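Acetyl-CoA acetyltransferase (Elizabethkingia anophelis NUHP1, PDB 6BN2) probably catalyses, as a thiolase, the reversible condensation of two acetyl-CoA molecules into acetoacetyl-CoA and free coenzyme A. Local coordinates at residues A102-A106 against I118-G122; E174-T178 against L332-I337; V284-A289 against I306-A311; I318-N324 against A378-A384. All coordinates share one frame; numbering follows the deposited sequence.

Contact 1: residues A102-A106 against I118-G122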
loop_
_atom_site.group_PDB
_atom_site.type_symbol
_atom_site.label_atom_id
_atom_site.label_comp_id
_atom_site.label_asym_id
_atom_site.label_seq_id
_atom_site.Cartn_x
_atom_site.Cartn_y
_atom_site.Cartn_z
ATOM N N ALA A 102 -3.815 -7.682 1.499
ATOM C CA ALA A 102 -2.532 -8.004 2.129
ATOM C C ALA A 102 -2.335 -9.514 2.233
ATOM O O ALA A 102 -1.256 -10.035 1.925
ATOM C CB ALA A 102 -2.449 -7.366 3.523
ATOM N N VAL A 103 -3.363 -10.230 2.696
ATOM C CA VAL A 103 -3.270 -11.687 2.812
ATOM C C VAL A 103 -3.087 -12.335 1.444
ATOM O O VAL A 103 -2.281 -13.260 1.285
ATOM C CB VAL A 103 -4.514 -12.240 3.529
ATOM C CG1 VAL A 103 -4.547 -13.779 3.426
ATOM C CG2 VAL A 103 -4.528 -11.777 4.995
ATOM N N MET A 104 -3.831 -11.864 0.433
ATOM C CA MET A 104 -3.710 -12.422 -0.913
ATOM C C MET A 104 -2.313 -12.200 -1.488
ATOM O O MET A 104 -1.714 -13.116 -2.065
ATOM C CB MET A 104 -4.782 -11.798 -1.818
ATOM C CG MET A 104 -6.191 -12.176 -1.376
ATOM S SD MET A 104 -7.458 -11.092 -2.122
ATOM C CE MET A 104 -7.069 -11.219 -3.862
ATOM N N MET A 105 -1.792 -10.975 -1.368
ATOM C CA MET A 105 -0.446 -10.673 -1.855
ATOM C C MET A 105 0.597 -11.514 -1.136
ATOM O O MET A 105 1.577 -11.951 -1.733
ATOM C CB MET A 105 -0.143 -9.184 -1.659
ATOM C CG MET A 105 -0.976 -8.277 -2.548
ATOM S SD MET A 105 -0.857 -6.547 -2.060
ATOM C CE MET A 105 -0.340 -5.794 -3.629
ATOM N N ALA A 106 0.402 -11.726 0.162
ATOM C CA ALA A 106 1.335 -12.560 0.907
ATOM C C ALA A 106 1.280 -14.005 0.423
ATOM O O ALA A 106 2.319 -14.669 0.299
ATOM C CB ALA A 106 1.027 -12.468 2.405
ATOM N N ILE A 118 5.385 -15.482 6.308
ATOM C CA ILE A 118 5.064 -14.083 6.053
ATOM C C ILE A 118 3.880 -13.689 6.928
ATOM O O ILE A 118 2.989 -14.507 7.191
ATOM C CB ILE A 118 4.800 -13.861 4.542
ATOM C CG1 ILE A 118 4.481 -12.387 4.241
ATOM C CG2 ILE A 118 3.706 -14.783 4.008
ATOM C CD1 ILE A 118 4.608 -12.056 2.724
ATOM N N VAL A 119 3.893 -12.443 7.418
ATOM C CA VAL A 119 2.788 -11.883 8.200
ATOM C C VAL A 119 1.938 -11.027 7.278
ATOM O O VAL A 119 2.475 -10.228 6.495
ATOM C CB VAL A 119 3.306 -11.038 9.377
ATOM C CG1 VAL A 119 2.182 -10.163 9.960
ATOM C CG2 VAL A 119 3.943 -11.923 10.466
ATOM N N ALA A 120 0.612 -11.180 7.368
ATOM C CA ALA A 120 -0.293 -10.310 6.622
ATOM C C ALA A 120 -1.461 -9.930 7.518
ATOM O O ALA A 120 -1.975 -10.764 8.270
ATOM C CB ALA A 120 -0.814 -10.986 5.334
ATOM N N GLY A 121 -1.906 -8.684 7.405
ATOM C CA GLY A 121 -3.015 -8.238 8.234
ATOM C C GLY A 121 -3.397 -6.815 7.897
ATOM O O GLY A 121 -3.238 -6.378 6.753
ATOM N N GLY A 122 -3.906 -6.089 8.884
ATOM C CA GLY A 122 -4.354 -4.730 8.641
ATOM C C GLY A 122 -4.568 -4.010 9.950
ATOM O O GLY A 122 -4.652 -4.628 11.025
#

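Contact 2: residues E174-T178 against L332-I337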
loop_
_atom_site.group_PDB
_atom_site.type_symbol
_atom_site.label_atom_id
_atom_site.label_comp_id
_atom_site.label_asym_id
_atom_site.label_seq_id
_atom_site.Cartn_x
_atom_site.Cartn_y
_atom_site.Cartn_z
ATOM N N GLU A 174 -32.232 -0.037 -5.927
ATOM C CA GLU A 174 -32.139 -0.932 -7.076
ATOM C C GLU A 174 -32.504 -2.365 -6.712
ATOM O O GLU A 174 -33.100 -3.080 -7.524
ATOM C CB GLU A 174 -30.724 -0.880 -7.658
ATOM C CG GLU A 174 -30.428 -1.950 -8.699
ATOM C CD GLU A 174 -31.054 -1.645 -10.049
ATOM O OE1 GLU A 174 -31.370 -0.460 -10.299
ATOM O OE2 GLU A 174 -31.234 -2.587 -10.854
ATOM N N TYR A 175 -32.144 -2.814 -5.509
ATOM C CA TYR A 175 -32.379 -4.200 -5.124
ATOM C C TYR A 175 -33.604 -4.373 -4.229
ATOM O O TYR A 175 -33.828 -5.471 -3.704
ATOM C CB TYR A 175 -31.114 -4.774 -4.478
ATOM C CG TYR A 175 -30.106 -5.109 -5.547
ATOM C CD1 TYR A 175 -30.202 -6.297 -6.263
ATOM C CD2 TYR A 175 -29.096 -4.220 -5.889
ATOM C CE1 TYR A 175 -29.306 -6.598 -7.282
ATOM C CE2 TYR A 175 -28.192 -4.519 -6.906
ATOM C CZ TYR A 175 -28.303 -5.710 -7.589
ATOM O OH TYR A 175 -27.420 -6.021 -8.601
ATOM N N ASN A 176 -34.415 -3.323 -4.077
ATOM C CA ASN A 176 -35.674 -3.372 -3.326
ATOM C C ASN A 176 -35.455 -3.921 -1.918
ATOM O O ASN A 176 -36.116 -4.867 -1.469
ATOM C CB ASN A 176 -36.738 -4.181 -4.073
ATOM C CG ASN A 176 -38.134 -3.982 -3.496
ATOM O OD1 ASN A 176 -38.431 -2.946 -2.898
ATOM N ND2 ASN A 176 -38.995 -4.978 -3.671
ATOM N N ILE A 177 -34.519 -3.300 -1.208
ATOM C CA ILE A 177 -34.208 -3.653 0.171
ATOM C C ILE A 177 -34.718 -2.523 1.051
ATOM O O ILE A 177 -34.238 -1.391 0.953
ATOM C CB ILE A 177 -32.707 -3.883 0.366
ATOM C CG1 ILE A 177 -32.264 -5.022 -0.569
ATOM C CG2 ILE A 177 -32.421 -4.190 1.834
ATOM C CD1 ILE A 177 -30.763 -5.128 -0.758
ATOM N N THR A 178 -35.692 -2.822 1.897
ATOM C CA THR A 178 -36.423 -1.781 2.604
ATOM C C THR A 178 -35.737 -1.392 3.911
ATOM O O THR A 178 -34.859 -2.088 4.423
ATOM C CB THR A 178 -37.850 -2.243 2.901
ATOM O OG1 THR A 178 -37.819 -3.324 3.843
ATOM C CG2 THR A 178 -38.546 -2.713 1.627
ATOM N N LEU A 332 -27.423 -7.586 2.952
ATOM C CA LEU A 332 -28.648 -8.125 2.375
ATOM C C LEU A 332 -28.538 -8.264 0.863
ATOM O O LEU A 332 -29.004 -9.254 0.290
ATOM C CB LEU A 332 -29.832 -7.230 2.734
ATOM C CG LEU A 332 -30.222 -7.290 4.213
ATOM C CD1 LEU A 332 -31.144 -6.145 4.591
ATOM C CD2 LEU A 332 -30.888 -8.635 4.518
ATOM N N ALA A 333 -27.939 -7.277 0.196
ATOM C CA ALA A 333 -27.888 -7.309 -1.265
ATOM C C ALA A 333 -27.035 -8.466 -1.768
ATOM O O ALA A 333 -27.437 -9.189 -2.687
ATOM C CB ALA A 333 -27.337 -5.989 -1.810
ATOM N N ASN A 334 -25.849 -8.659 -1.189
ATOM C CA ASN A 334 -25.014 -9.762 -1.657
ATOM C C ASN A 334 -25.628 -11.119 -1.316
ATOM O O ASN A 334 -25.525 -12.056 -2.113
ATOM C CB ASN A 334 -23.593 -9.624 -1.109
ATOM C CG ASN A 334 -22.830 -8.495 -1.799
ATOM O OD1 ASN A 334 -22.498 -8.588 -2.983
ATOM N ND2 ASN A 334 -22.598 -7.408 -1.080
ATOM N N ASN A 335 -26.291 -11.251 -0.157
ATOM C CA ASN A 335 -26.996 -12.506 0.130
ATOM C C ASN A 335 -28.071 -12.768 -0.913
ATOM O O ASN A 335 -28.240 -13.903 -1.379
ATOM C CB ASN A 335 -27.641 -12.473 1.526
ATOM C CG ASN A 335 -26.644 -12.674 2.650
ATOM O OD1 ASN A 335 -25.453 -12.859 2.415
ATOM N ND2 ASN A 335 -27.140 -12.638 3.895
ATOM N N LYS A 336 -28.818 -11.721 -1.281
ATOM C CA LYS A 336 -29.928 -11.857 -2.212
ATOM C C LYS A 336 -29.434 -12.227 -3.606
ATOM O O LYS A 336 -30.019 -13.088 -4.275
ATOM C CB LYS A 336 -30.689 -10.528 -2.242
ATOM C CG LYS A 336 -32.153 -10.582 -2.492
ATOM C CD LYS A 336 -32.712 -9.156 -2.424
ATOM C CE LYS A 336 -34.193 -9.123 -2.745
ATOM N NZ LYS A 336 -34.756 -7.759 -2.572
ATOM N N ILE A 337 -28.360 -11.574 -4.053
ATOM C CA ILE A 337 -27.833 -11.800 -5.396
ATOM C C ILE A 337 -27.292 -13.212 -5.525
ATOM O O ILE A 337 -27.517 -13.883 -6.536
ATOM C CB ILE A 337 -26.749 -10.756 -5.708
ATOM C CG1 ILE A 337 -27.391 -9.374 -5.848
ATOM C CG2 ILE A 337 -25.960 -11.140 -6.969
ATOM C CD1 ILE A 337 -26.336 -8.249 -5.837
#

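Contact 3: residues V284-A289 against I306-A311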
loop_
_atom_site.group_PDB
_atom_site.type_symbol
_atom_site.label_atom_id
_atom_site.label_comp_id
_atom_site.label_asym_id
_atom_site.label_seq_id
_atom_site.Cartn_x
_atom_site.Cartn_y
_atom_site.Cartn_z
ATOM N N VAL A 284 -7.302 -21.693 -0.248
ATOM C CA VAL A 284 -7.608 -22.468 -1.449
ATOM C C VAL A 284 -7.477 -21.612 -2.704
ATOM O O VAL A 284 -6.848 -22.030 -3.685
ATOM C CB VAL A 284 -9.016 -23.076 -1.341
ATOM C CG1 VAL A 284 -9.362 -23.831 -2.616
ATOM C CG2 VAL A 284 -9.109 -23.999 -0.120
ATOM N N SER A 285 -8.069 -20.418 -2.670
ATOM C CA SER A 285 -8.076 -19.508 -3.807
ATOM C C SER A 285 -8.491 -18.124 -3.334
ATOM O O SER A 285 -8.934 -17.933 -2.195
ATOM C CB SER A 285 -9.030 -19.986 -4.901
ATOM O OG SER A 285 -10.361 -19.943 -4.394
ATOM N N TYR A 286 -8.367 -17.158 -4.241
ATOM C CA TYR A 286 -8.726 -15.781 -3.923
ATOM C C TYR A 286 -8.889 -15.045 -5.241
ATOM O O TYR A 286 -8.427 -15.510 -6.289
ATOM C CB TYR A 286 -7.667 -15.082 -3.029
ATOM C CG TYR A 286 -6.285 -15.418 -3.514
ATOM C CD1 TYR A 286 -5.734 -14.738 -4.596
ATOM C CD2 TYR A 286 -5.566 -16.464 -2.955
ATOM C CE1 TYR A 286 -4.504 -15.093 -5.108
ATOM C CE2 TYR A 286 -4.326 -16.824 -3.456
ATOM C CZ TYR A 286 -3.806 -16.134 -4.530
ATOM O OH TYR A 286 -2.586 -16.497 -5.069
ATOM N N ALA A 287 -9.538 -13.884 -5.177
ATOM C CA ALA A 287 -9.763 -13.116 -6.399
ATOM C C ALA A 287 -10.160 -11.692 -6.051
ATOM O O ALA A 287 -10.736 -11.432 -4.989
ATOM C CB ALA A 287 -10.867 -13.739 -7.275
ATOM N N ASP A 288 -9.863 -10.786 -6.971
ATOM C CA ASP A 288 -10.383 -9.429 -6.951
ATOM C C ASP A 288 -11.367 -9.265 -8.101
ATOM O O ASP A 288 -11.230 -9.900 -9.154
ATOM C CB ASP A 288 -9.268 -8.392 -7.128
ATOM C CG ASP A 288 -8.213 -8.468 -6.049
ATOM O OD1 ASP A 288 -8.559 -8.271 -4.874
ATOM O OD2 ASP A 288 -7.034 -8.771 -6.371
ATOM N N ALA A 289 -12.330 -8.366 -7.920
ATOM C CA ALA A 289 -13.176 -7.962 -9.037
ATOM C C ALA A 289 -13.529 -6.493 -8.860
ATOM O O ALA A 289 -13.407 -5.940 -7.769
ATOM C CB ALA A 289 -14.454 -8.811 -9.114
ATOM N N ILE A 306 -15.489 -15.689 -8.945
ATOM C CA ILE A 306 -14.168 -15.860 -9.550
ATOM C C ILE A 306 -13.295 -16.736 -8.664
ATOM O O ILE A 306 -12.614 -17.656 -9.143
ATOM C CB ILE A 306 -13.500 -14.499 -9.811
ATOM C CG1 ILE A 306 -14.367 -13.651 -10.744
ATOM C CG2 ILE A 306 -12.115 -14.727 -10.420
ATOM C CD1 ILE A 306 -13.830 -12.244 -10.947
ATOM N N ALA A 307 -13.299 -16.454 -7.360
ATOM C CA ALA A 307 -12.523 -17.269 -6.428
ATOM C C ALA A 307 -13.020 -18.708 -6.420
ATOM O O ALA A 307 -12.217 -19.649 -6.375
ATOM C CB ALA A 307 -12.570 -16.669 -5.019
ATOM N N LEU A 308 -14.340 -18.908 -6.462
ATOM C CA LEU A 308 -14.851 -20.278 -6.496
ATOM C C LEU A 308 -14.381 -21.012 -7.738
ATOM O O LEU A 308 -13.973 -22.174 -7.661
ATOM C CB LEU A 308 -16.378 -20.284 -6.421
ATOM C CG LEU A 308 -16.928 -19.813 -5.073
ATOM C CD1 LEU A 308 -18.456 -19.673 -5.148
ATOM C CD2 LEU A 308 -16.537 -20.806 -3.983
ATOM N N ALA A 309 -14.428 -20.353 -8.899
ATOM C CA ALA A 309 -13.995 -21.024 -10.119
ATOM C C ALA A 309 -12.515 -21.384 -10.049
ATOM O O ALA A 309 -12.105 -22.461 -10.505
ATOM C CB ALA A 309 -14.285 -20.147 -11.336
ATOM N N LYS A 310 -11.704 -20.502 -9.471
ATOM C CA LYS A 310 -10.290 -20.808 -9.294
ATOM C C LYS A 310 -10.083 -21.985 -8.347
ATOM O O LYS A 310 -9.148 -22.771 -8.537
ATOM C CB LYS A 310 -9.555 -19.561 -8.797
ATOM C CG LYS A 310 -9.464 -18.491 -9.888
ATOM C CD LYS A 310 -8.871 -17.201 -9.329
ATOM C CE LYS A 310 -7.357 -17.316 -9.136
ATOM N NZ LYS A 310 -6.788 -16.028 -8.601
ATOM N N ALA A 311 -10.954 -22.139 -7.346
ATOM C CA ALA A 311 -10.899 -23.274 -6.427
ATOM C C ALA A 311 -11.503 -24.549 -7.001
ATOM O O ALA A 311 -11.384 -25.601 -6.366
ATOM C CB ALA A 311 -11.624 -22.935 -5.123
HETATM O O HOH W 1 -6.224 -18.125 -6.197
#

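Contact 4: residues I318-N324 against A378-A384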
loop_
_atom_site.group_PDB
_atom_site.type_symbol
_atom_site.label_atom_id
_atom_site.label_comp_id
_atom_site.label_asym_id
_atom_site.label_seq_id
_atom_site.Cartn_x
_atom_site.Cartn_y
_atom_site.Cartn_z
ATOM N N ILE A 318 -19.523 -24.340 -0.093
ATOM C CA ILE A 318 -19.089 -23.469 0.995
ATOM C C ILE A 318 -20.021 -23.651 2.184
ATOM O O ILE A 318 -21.247 -23.542 2.048
ATOM C CB ILE A 318 -19.066 -21.999 0.556
ATOM C CG1 ILE A 318 -18.195 -21.808 -0.695
ATOM C CG2 ILE A 318 -18.596 -21.139 1.727
ATOM C CD1 ILE A 318 -16.726 -22.239 -0.514
ATOM N N ASP A 319 -19.442 -23.942 3.355
ATOM C CA ASP A 319 -20.252 -24.168 4.547
ATOM C C ASP A 319 -20.626 -22.864 5.246
ATOM O O ASP A 319 -21.751 -22.726 5.741
ATOM C CB ASP A 319 -19.501 -25.075 5.521
ATOM C CG ASP A 319 -19.343 -26.498 4.993
ATOM O OD1 ASP A 319 -20.272 -26.987 4.316
ATOM O OD2 ASP A 319 -18.304 -27.141 5.268
ATOM N N PHE A 320 -19.693 -21.915 5.316
ATOM C CA PHE A 320 -19.924 -20.657 6.015
ATOM C C PHE A 320 -19.260 -19.524 5.265
ATOM O O PHE A 320 -18.224 -19.712 4.622
ATOM C CB PHE A 320 -19.405 -20.709 7.463
ATOM C CG PHE A 320 -20.242 -21.582 8.331
ATOM C CD1 PHE A 320 -19.936 -22.931 8.491
ATOM C CD2 PHE A 320 -21.392 -21.078 8.923
ATOM C CE1 PHE A 320 -20.763 -23.764 9.257
ATOM C CE2 PHE A 320 -22.216 -21.900 9.704
ATOM C CZ PHE A 320 -21.902 -23.242 9.867
ATOM N N PHE A 321 -19.863 -18.339 5.380
ATOM C CA PHE A 321 -19.421 -17.140 4.673
ATOM C C PHE A 321 -19.208 -16.010 5.665
ATOM O O PHE A 321 -19.961 -15.878 6.637
ATOM C CB PHE A 321 -20.459 -16.647 3.655
ATOM C CG PHE A 321 -20.824 -17.655 2.608
ATOM C CD1 PHE A 321 -21.788 -18.625 2.869
ATOM C CD2 PHE A 321 -20.236 -17.610 1.347
ATOM C CE1 PHE A 321 -22.154 -19.552 1.894
ATOM C CE2 PHE A 321 -20.591 -18.538 0.360
ATOM C CZ PHE A 321 -21.550 -19.504 0.635
ATOM N N GLU A 322 -18.223 -15.154 5.375
ATOM C CA GLU A 322 -18.079 -13.871 6.064
ATOM C C GLU A 322 -18.086 -12.799 4.990
ATOM O O GLU A 322 -17.139 -12.711 4.205
ATOM C CB GLU A 322 -16.787 -13.797 6.879
ATOM C CG GLU A 322 -16.815 -14.596 8.155
ATOM C CD GLU A 322 -17.589 -13.895 9.256
ATOM O OE1 GLU A 322 -18.292 -14.603 10.008
ATOM O OE2 GLU A 322 -17.491 -12.656 9.379
ATOM N N PHE A 323 -19.158 -12.016 4.930
ATOM C CA PHE A 323 -19.263 -10.859 4.043
ATOM C C PHE A 323 -19.245 -9.608 4.907
ATOM O O PHE A 323 -20.121 -9.445 5.765
ATOM C CB PHE A 323 -20.562 -10.888 3.236
ATOM C CG PHE A 323 -20.527 -11.762 2.031
ATOM C CD1 PHE A 323 -20.045 -11.274 0.825
ATOM C CD2 PHE A 323 -21.044 -13.044 2.074
ATOM C CE1 PHE A 323 -20.036 -12.073 -0.315
ATOM C CE2 PHE A 323 -21.033 -13.844 0.948
ATOM C CZ PHE A 323 -20.528 -13.363 -0.245
ATOM N N ASN A 324 -18.283 -8.711 4.675
ATOM C CA ASN A 324 -18.199 -7.569 5.570
ATOM C C ASN A 324 -19.446 -6.700 5.464
ATOM O O ASN A 324 -19.941 -6.424 4.368
ATOM C CB ASN A 324 -16.967 -6.720 5.302
ATOM C CG ASN A 324 -16.680 -5.772 6.465
ATOM O OD1 ASN A 324 -16.524 -6.208 7.614
ATOM N ND2 ASN A 324 -16.630 -4.478 6.178
ATOM N N ALA A 378 -16.752 -27.497 10.225
ATOM C CA ALA A 378 -17.002 -27.290 8.807
ATOM C C ALA A 378 -15.710 -27.449 8.009
ATOM O O ALA A 378 -14.622 -27.590 8.567
ATOM C CB ALA A 378 -17.606 -25.900 8.580
ATOM N N LYS A 379 -15.845 -27.413 6.679
ATOM C CA LYS A 379 -14.706 -27.618 5.787
ATOM C C LYS A 379 -14.339 -26.340 5.036
ATOM O O LYS A 379 -13.355 -25.677 5.376
ATOM C CB LYS A 379 -14.993 -28.746 4.795
ATOM C CG LYS A 379 -13.763 -29.111 3.965
ATOM C CD LYS A 379 -14.024 -30.300 3.065
ATOM C CE LYS A 379 -12.755 -30.700 2.338
ATOM N NZ LYS A 379 -13.003 -31.824 1.404
ATOM N N TYR A 380 -15.124 -25.958 4.031
ATOM C CA TYR A 380 -14.808 -24.772 3.243
ATOM C C TYR A 380 -15.536 -23.533 3.752
ATOM O O TYR A 380 -16.727 -23.577 4.082
ATOM C CB TYR A 380 -15.155 -24.995 1.771
ATOM C CG TYR A 380 -14.306 -26.032 1.079
ATOM C CD1 TYR A 380 -12.924 -25.874 0.987
ATOM C CD2 TYR A 380 -14.883 -27.147 0.492
ATOM C CE1 TYR A 380 -12.140 -26.818 0.349
ATOM C CE2 TYR A 380 -14.109 -28.089 -0.154
ATOM C CZ TYR A 380 -12.740 -27.916 -0.226
ATOM O OH TYR A 380 -11.977 -28.859 -0.872
ATOM N N GLY A 381 -14.814 -22.413 3.781
ATOM C CA GLY A 381 -15.418 -21.124 4.047
ATOM C C GLY A 381 -14.996 -20.116 2.996
ATOM O O GLY A 381 -13.981 -20.278 2.316
ATOM N N ALA A 382 -15.789 -19.058 2.872
ATOM C CA ALA A 382 -15.418 -17.967 1.976
ATOM C C ALA A 382 -15.641 -16.634 2.672
ATOM O O ALA A 382 -16.616 -16.458 3.406
ATOM C CB ALA A 382 -16.218 -18.000 0.663
ATOM N N ALA A 383 -14.734 -15.693 2.440
ATOM C CA ALA A 383 -14.876 -14.339 2.952
ATOM C C ALA A 383 -14.777 -13.370 1.787
ATOM O O ALA A 383 -14.034 -13.608 0.844
ATOM C CB ALA A 383 -13.792 -13.999 3.976
ATOM N N ALA A 384 -15.521 -12.267 1.870
ATOM C CA ALA A 384 -15.467 -11.268 0.807
ATOM C C ALA A 384 -15.764 -9.902 1.390
ATOM O O ALA A 384 -16.477 -9.781 2.386
ATOM C CB ALA A 384 -16.468 -11.584 -0.323
HETATM O O HOH W 2 -17.459 -27.585 2.687
#

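Contact 1: residues A102-A106 against I118-G122
A106 and A120 meet methyl to methyl where helix 98-111 lies on strand 117-125, with A106 CB 3.8 Å from A120 CB. Packing is close round the A106 methyl, which is also gripped by I118, whose CD1 approaches A106 CB to 3.6 Å while CG2 comes to 3.9 Å of the same atom. A chi1 of -179° puts I118 CG1 anti to the backbone N and leaves CG2 between that N and the carbonyl carbon, and both branches touch the methyl. A120 CB presses on the V103 backbone, 3.6 Å from V103 CA, as well as on the V103 and A106 side chains, and such small residues let the two segments run close together, nearly antiparallel at 162°. This is helix-on-sheet packing within a beta-alpha-beta crossover: helix 98-111 links the parallel strands 89-93 and 117-125, between which strand 59-62 lies in the sheet. Toward G121 the fit slackens. A102 CB is 4.4 Å from A120 CB and faces the carbonyl instead, 3.5 Å from G121 O, and no hydrogen bond joins the two segments anywhere. This looser side is buried as well, and Y60 of strand 59-62 packs against A102.

Contact 2: residues E174-T178 against L332-I337
I177 forms the apolar centre, setting its two branches against different residues of helix 328-338. Its CD1 rests 3.6 Å from A333 CA and 3.7 Å from A333 CB, against the helix backbone, while I177 CG2 meets L332 CD1 at 3.6 Å. The split follows from chi1 of -59°, which lays CG1 beside the backbone N and leaves CG2 anti to it. Farther out, the Y175 ring and the I337 side chain cross at about a right angle, with Y175 CZ and I337 CD1 3.7 Å apart; beyond them the tyrosine hydroxyl is hydrogen-bonded to a glycerol, probably from the crystallisation liquor. The polar edge belongs to K336. Its chain, extended beyond CG, carries NZ to the Y175 carbonyl, where K336 NZ donates to Y175 O over 2.7 Å at a C=O...N angle of 170°. Because Y175 is the first residue to leave helical geometry after helix 169-174, the ammonium would probably interact favourably with that helix end. T178 then N-caps helix 179-198, so the contact pins an interhelical turn. In thiolases, the long excursion that follows strand 117-125 forms the loop domain associated with coenzyme A binding, and this turn seats that region on a helix of the C-terminal half.

Contact 3: residues V284-A289 against I306-A311
S285 points its side chain at helix 300-311, whereas Y286 turns to the other side of the strand, and K310 reaches the Y286 carbonyl. With S285 OG between the backbone N and the carbonyl carbon (chi1 65°), the hydroxyl donates to A307 O over 2.7 Å. It approaches from 44° above the carbonyl plane, opposite the face used by A311 N, so the oxygen takes a side-chain and a helical donor together. Nearby, V284 CG1 and A311 CB are tightly packed at 3.5 Å. Toward the other end, I306 lies along the strand: CG2 touches A287 CB at 3.5 Å and CD1 extends to A289 CB at 3.9 Å. K310 is bent at chi3 (76°), which brings NZ to within 2.9 Å of Y286 O, and the same ammonium forms a salt bridge to D114 of the second subunit. Y286 OH is hydrogen-bonded to the same aspartate of the second subunit, and its ring packs on helix 98-111. A water sits over the centre of the Y286 ring and accepts a hydrogen bond from Y286 N. V284 and S285 both face V396 in a classic beta bulge, within the layered alpha-beta architecture of the thiolase fold, where helix 300-311 covers one side of strand 281-290 and helix 98-111 the other.

Contact 4: residues I318-N324 against A378-A384
D319 reaches K379 because its CG lies beside the backbone N and anti to the carbonyl carbon (chi1 -68°), which brings OD2 to the K379 amide, just before strand 380-387. There K379 N donates to D319 OD2 over 2.8 Å in a nearly straight bond (168°). One water donates to the same oxygen and accepts from Y380 N, bridging the carboxylate to the next amide, while D319 N donates to Y380 O. Beyond this clasp the strands run parallel and exchange a regular ladder. A382 N donates to F320 O at 3.1 Å, and E322 N to A382 O at 2.9 Å; A384 N to E322 O continues the series, and N324 N to A384 O closes it at 3.1 Å.

Aromatic rings pack along both faces. F321 and F323 share one face with A382 and A384, where F323, in one of its conformers, touches the A384 methyl and I318 CG2 lies 3.5 Å above the F321 ring plane, offset toward the rim. P300 and L304 of helix 300-311 cover this side. On the opposite face F320 meets A378 CB with its ring edge, F320 CD1 to A378 CB being 3.8 Å, beside helix 358-375.

At the start of the ladder, then, D319 OD2 takes one amide and one water, which relays it to Y380 N, while D319 N holds Y380 O. At its end the backbone bond of N324 fixes the chain just where its side chain reaches H356, a predicted active-site residue. The ladder probably holds N324 beside H356, at the catalytic pocket.

How the contacts relate
Contacts 1, 3 and 4 all rest on the same long sheet, and contact 3 joins the other two. M104 of helix 98-111 packs on the strand of contact 3, with M104 CE 3.5 Å from D288 OD1, and L308 of helix 300-311 meets contact 4, where L308 CD2 is 3.8 Å from I318 CD1. Contact 2 lies apart from contact 1, their centres about 31 Å from each other, but its nearest atoms come within about 4 Å of contact 4. Of the predicted active-site residues, H356 and C386 lie near contact 4: the N324 side chain is about 3 Å from that of H356 and about 6 Å from that of C386, whereas the side chains of A333 and A289 are each about 10 Å from that of C386.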